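Acyl-CoA thioesterase (Alicyclobacillus acidocaldarius subsp. acidocaldarius, PDB 3RQB) probably hydrolyses acyl-CoA thioesters, although its physiological substrate is not established. Local coordinates at residues Leu59-Ala71 and Thr208-Glu220. Sequence-based numbering, arbitrary orientation.
Sequences LGQPLALTVNFAA and TVTFTVYFLADPE
T208 meets F69 at the start of the pairing: its methyl CG2 lies 3.5 Å from CE2 of the ring, while its hydroxyl turns to Q263. With CG anti to its carbonyl carbon (chi1 -51°), the F69 ring presents its edge to the strand, and CE2 also reaches CB of F211 at 4.0 Å; V67 CG1 rests on one face. An alanine in place of F69 would probably open a gap between T208, F211 and V67. V209 O accepts the N-H of F69, the donor tilted from its carbonyl plane. T210 offers OG1 to ND2 of N68 at 2.8 Å, but the N-H···O angle of 116° marks that bond as weak; the amide is held chiefly through OD1 by T109 of the second subunit. F211 exchanges two backbone bonds with V67, the hydrogen-bonded pairing expected of antiparallel strands. At T212, a non-hydrogen-bonded pair, OG1 reaches OG1 of T66 at 2.7 Å, linking the hydroxyls on the face turned to the second subunit. V213 returns to a doubly bonded pair with L65 and sets CG1 3.7 Å from L65 CB on the face covered by helix 41-53. Y214 brings CD1 to the methyl of A64 at 3.7 Å and sends its hydroxyl to T262 of the second subunit. F215 closes the ladder with an almost straight bond from its N to L63 O (178°), and CE2 of its ring meets P62 CB at 3.8 Å. Beyond the turn, P219 CG touches CB of Q61 at 3.6 Å. Six main-chain bonds thus join the N- and C-terminal hotdog domains edge to edge, as in a double hotdog, with apolar groups packed against helix 41-53 and a polar, threonine-rich face meeting the other subunit.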
# COMPACT_ATOMS: atom_id res chain seq x y z
N LEU B 59 -14.73 -15.89 2.92
CA LEU B 59 -14.20 -16.88 3.82
C LEU B 59 -12.96 -16.29 4.45
O LEU B 59 -12.40 -15.32 3.94
CB LEU B 59 -13.87 -18.16 3.06
CG LEU B 59 -15.07 -18.79 2.33
CD1 LEU B 59 -14.76 -20.22 1.94
CD2 LEU B 59 -16.33 -18.74 3.18
N GLY B 60 -12.56 -16.87 5.57
CA GLY B 60 -11.43 -16.36 6.32
C GLY B 60 -11.66 -14.95 6.82
O GLY B 60 -12.78 -14.43 6.84
N GLN B 61 -10.56 -14.32 7.23
CA GLN B 61 -10.58 -12.97 7.77
C GLN B 61 -9.65 -12.05 6.96
O GLN B 61 -8.76 -12.51 6.24
CB GLN B 61 -10.19 -13.00 9.25
CG GLN B 61 -11.21 -13.68 10.15
CD GLN B 61 -12.53 -12.90 10.23
OE1 GLN B 61 -12.93 -12.24 9.27
NE2 GLN B 61 -13.20 -12.97 11.37
N PRO B 62 -9.87 -10.74 7.07
CA PRO B 62 -9.11 -9.74 6.31
C PRO B 62 -7.60 -9.82 6.49
O PRO B 62 -7.08 -10.05 7.58
CB PRO B 62 -9.61 -8.42 6.89
CG PRO B 62 -10.99 -8.71 7.36
CD PRO B 62 -10.98 -10.14 7.83
N LEU B 63 -6.91 -9.59 5.38
CA LEU B 63 -5.47 -9.47 5.37
C LEU B 63 -5.04 -8.05 4.98
O LEU B 63 -4.40 -7.34 5.76
CB LEU B 63 -4.89 -10.51 4.42
CG LEU B 63 -5.13 -11.90 5.00
CD1 LEU B 63 -4.81 -13.02 4.02
CD2 LEU B 63 -4.34 -12.04 6.29
N ALA B 64 -5.38 -7.65 3.76
CA ALA B 64 -4.97 -6.34 3.27
C ALA B 64 -6.13 -5.59 2.64
O ALA B 64 -7.10 -6.20 2.18
CB ALA B 64 -3.83 -6.49 2.27
N LEU B 65 -6.02 -4.27 2.63
CA LEU B 65 -6.97 -3.40 1.96
C LEU B 65 -6.27 -2.22 1.28
O LEU B 65 -5.41 -1.57 1.88
CB LEU B 65 -8.01 -2.86 2.94
CG LEU B 65 -9.02 -1.92 2.26
CD1 LEU B 65 -9.63 -2.56 1.00
CD2 LEU B 65 -10.13 -1.49 3.22
N THR B 66 -6.64 -1.97 0.03
CA THR B 66 -6.19 -0.80 -0.70
C THR B 66 -7.43 -0.11 -1.23
O THR B 66 -8.21 -0.71 -1.96
CB THR B 66 -5.27 -1.16 -1.88
OG1 THR B 66 -4.01 -1.63 -1.39
CG2 THR B 66 -5.06 0.06 -2.78
N VAL B 67 -7.62 1.14 -0.83
CA VAL B 67 -8.76 1.93 -1.28
C VAL B 67 -8.24 3.10 -2.08
O VAL B 67 -7.38 3.83 -1.62
CB VAL B 67 -9.55 2.55 -0.10
CG1 VAL B 67 -10.68 3.43 -0.63
CG2 VAL B 67 -10.10 1.47 0.82
N ASN B 68 -8.79 3.27 -3.27
CA ASN B 68 -8.46 4.42 -4.10
C ASN B 68 -9.66 5.34 -4.22
O ASN B 68 -10.75 4.90 -4.59
CB ASN B 68 -8.02 3.93 -5.48
CG ASN B 68 -7.11 2.73 -5.40
OD1 ASN B 68 -7.45 1.63 -5.85
ND2 ASN B 68 -5.95 2.91 -4.77
N PHE B 69 -9.47 6.62 -3.88
CA PHE B 69 -10.58 7.57 -3.95
C PHE B 69 -10.58 8.28 -5.30
O PHE B 69 -9.76 9.18 -5.56
CB PHE B 69 -10.49 8.59 -2.81
CG PHE B 69 -10.31 7.97 -1.44
CD1 PHE B 69 -11.38 7.84 -0.58
CD2 PHE B 69 -9.06 7.54 -1.02
CE1 PHE B 69 -11.22 7.27 0.69
CE2 PHE B 69 -8.88 6.96 0.25
CZ PHE B 69 -9.96 6.83 1.10
N ALA B 70 -11.56 7.92 -6.12
CA ALA B 70 -11.62 8.32 -7.52
C ALA B 70 -12.13 9.73 -7.61
O ALA B 70 -11.81 10.47 -8.53
CB ALA B 70 -12.50 7.39 -8.29
N ALA B 71 -12.90 10.11 -6.60
CA ALA B 71 -13.59 11.38 -6.59
C ALA B 71 -14.26 11.44 -5.24
O ALA B 71 -14.65 10.41 -4.70
CB ALA B 71 -14.62 11.42 -7.68
N THR B 208 -6.60 12.57 -0.13
CA THR B 208 -6.00 11.26 -0.27
C THR B 208 -6.46 10.61 -1.56
O THR B 208 -7.66 10.47 -1.81
CB THR B 208 -6.35 10.33 0.90
OG1 THR B 208 -5.68 10.77 2.08
CG2 THR B 208 -5.93 8.90 0.59
N VAL B 209 -5.50 10.24 -2.39
CA VAL B 209 -5.76 9.46 -3.59
C VAL B 209 -5.91 7.98 -3.28
O VAL B 209 -6.80 7.31 -3.81
CB VAL B 209 -4.61 9.64 -4.57
CG1 VAL B 209 -4.74 8.65 -5.74
CG2 VAL B 209 -4.56 11.08 -5.04
N THR B 210 -5.04 7.46 -2.42
CA THR B 210 -5.01 6.04 -2.13
C THR B 210 -4.51 5.73 -0.71
O THR B 210 -3.67 6.44 -0.15
CB THR B 210 -4.16 5.28 -3.16
OG1 THR B 210 -4.19 3.88 -2.87
CG2 THR B 210 -2.74 5.78 -3.12
N PHE B 211 -5.06 4.65 -0.16
CA PHE B 211 -4.82 4.28 1.22
C PHE B 211 -4.68 2.76 1.27
O PHE B 211 -5.55 2.04 0.77
CB PHE B 211 -6.01 4.79 2.02
CG PHE B 211 -6.06 4.34 3.46
CD1 PHE B 211 -5.29 4.98 4.43
CD2 PHE B 211 -6.91 3.32 3.85
CE1 PHE B 211 -5.35 4.57 5.76
CE2 PHE B 211 -6.98 2.91 5.17
CZ PHE B 211 -6.20 3.54 6.13
N THR B 212 -3.59 2.26 1.86
CA THR B 212 -3.41 0.82 2.02
C THR B 212 -3.24 0.45 3.49
O THR B 212 -2.67 1.23 4.27
CB THR B 212 -2.20 0.27 1.21
OG1 THR B 212 -2.49 0.32 -0.19
CG2 THR B 212 -1.94 -1.18 1.56
N VAL B 213 -3.77 -0.70 3.88
CA VAL B 213 -3.58 -1.22 5.24
C VAL B 213 -3.38 -2.75 5.31
O VAL B 213 -4.15 -3.53 4.74
CB VAL B 213 -4.74 -0.83 6.17
CG1 VAL B 213 -6.04 -1.41 5.65
CG2 VAL B 213 -4.48 -1.33 7.58
N TYR B 214 -2.36 -3.16 6.03
CA TYR B 214 -2.10 -4.57 6.24
C TYR B 214 -2.44 -4.89 7.68
O TYR B 214 -1.99 -4.18 8.59
CB TYR B 214 -0.62 -4.86 5.99
CG TYR B 214 -0.14 -4.58 4.58
CD1 TYR B 214 -1.04 -4.37 3.55
CD2 TYR B 214 1.21 -4.56 4.29
CE1 TYR B 214 -0.61 -4.14 2.26
CE2 TYR B 214 1.66 -4.32 3.00
CZ TYR B 214 0.75 -4.12 1.99
OH TYR B 214 1.21 -3.89 0.71
N PHE B 215 -3.24 -5.94 7.93
CA PHE B 215 -3.47 -6.30 9.32
C PHE B 215 -2.49 -7.39 9.72
O PHE B 215 -2.71 -8.56 9.42
CB PHE B 215 -4.87 -6.90 9.49
CG PHE B 215 -5.97 -6.04 8.96
CD1 PHE B 215 -6.64 -5.16 9.79
CD2 PHE B 215 -6.36 -6.13 7.63
CE1 PHE B 215 -7.67 -4.36 9.31
CE2 PHE B 215 -7.38 -5.34 7.14
CZ PHE B 215 -8.04 -4.45 7.98
N LEU B 216 -1.48 -7.04 10.51
CA LEU B 216 -0.41 -7.97 10.84
C LEU B 216 -0.81 -8.92 11.96
O LEU B 216 -0.42 -10.10 11.98
CB LEU B 216 0.89 -7.22 11.15
CG LEU B 216 1.38 -6.42 9.94
CD1 LEU B 216 2.18 -5.19 10.35
CD2 LEU B 216 2.17 -7.32 8.99
N ALA B 217 -1.58 -8.39 12.90
CA ALA B 217 -2.02 -9.18 14.03
C ALA B 217 -3.11 -10.13 13.59
O ALA B 217 -4.00 -9.77 12.80
CB ALA B 217 -2.51 -8.28 15.14
N ASP B 218 -3.03 -11.35 14.10
CA ASP B 218 -4.08 -12.34 13.90
C ASP B 218 -5.39 -11.74 14.37
O ASP B 218 -5.41 -10.94 15.30
CB ASP B 218 -3.78 -13.58 14.75
CG ASP B 218 -3.61 -13.24 16.23
OD1 ASP B 218 -2.64 -12.50 16.55
OD2 ASP B 218 -4.43 -13.70 17.06
N PRO B 219 -6.49 -12.16 13.76
CA PRO B 219 -7.81 -11.67 14.16
C PRO B 219 -8.07 -11.70 15.68
O PRO B 219 -8.63 -10.73 16.20
CB PRO B 219 -8.76 -12.61 13.42
CG PRO B 219 -8.03 -12.91 12.15
CD PRO B 219 -6.57 -13.00 12.55
N GLU B 220 -7.66 -12.76 16.37
CA GLU B 220 -7.98 -12.94 17.79
C GLU B 220 -7.32 -11.86 18.63
O GLU B 220 -7.94 -11.32 19.56
CB GLU B 220 -7.54 -14.32 18.28
CG GLU B 220 -8.19 -15.49 17.53
CD GLU B 220 -7.35 -16.02 16.37
OE1 GLU B 220 -7.16 -15.30 15.37
OE2 GLU B 220 -6.87 -17.17 16.47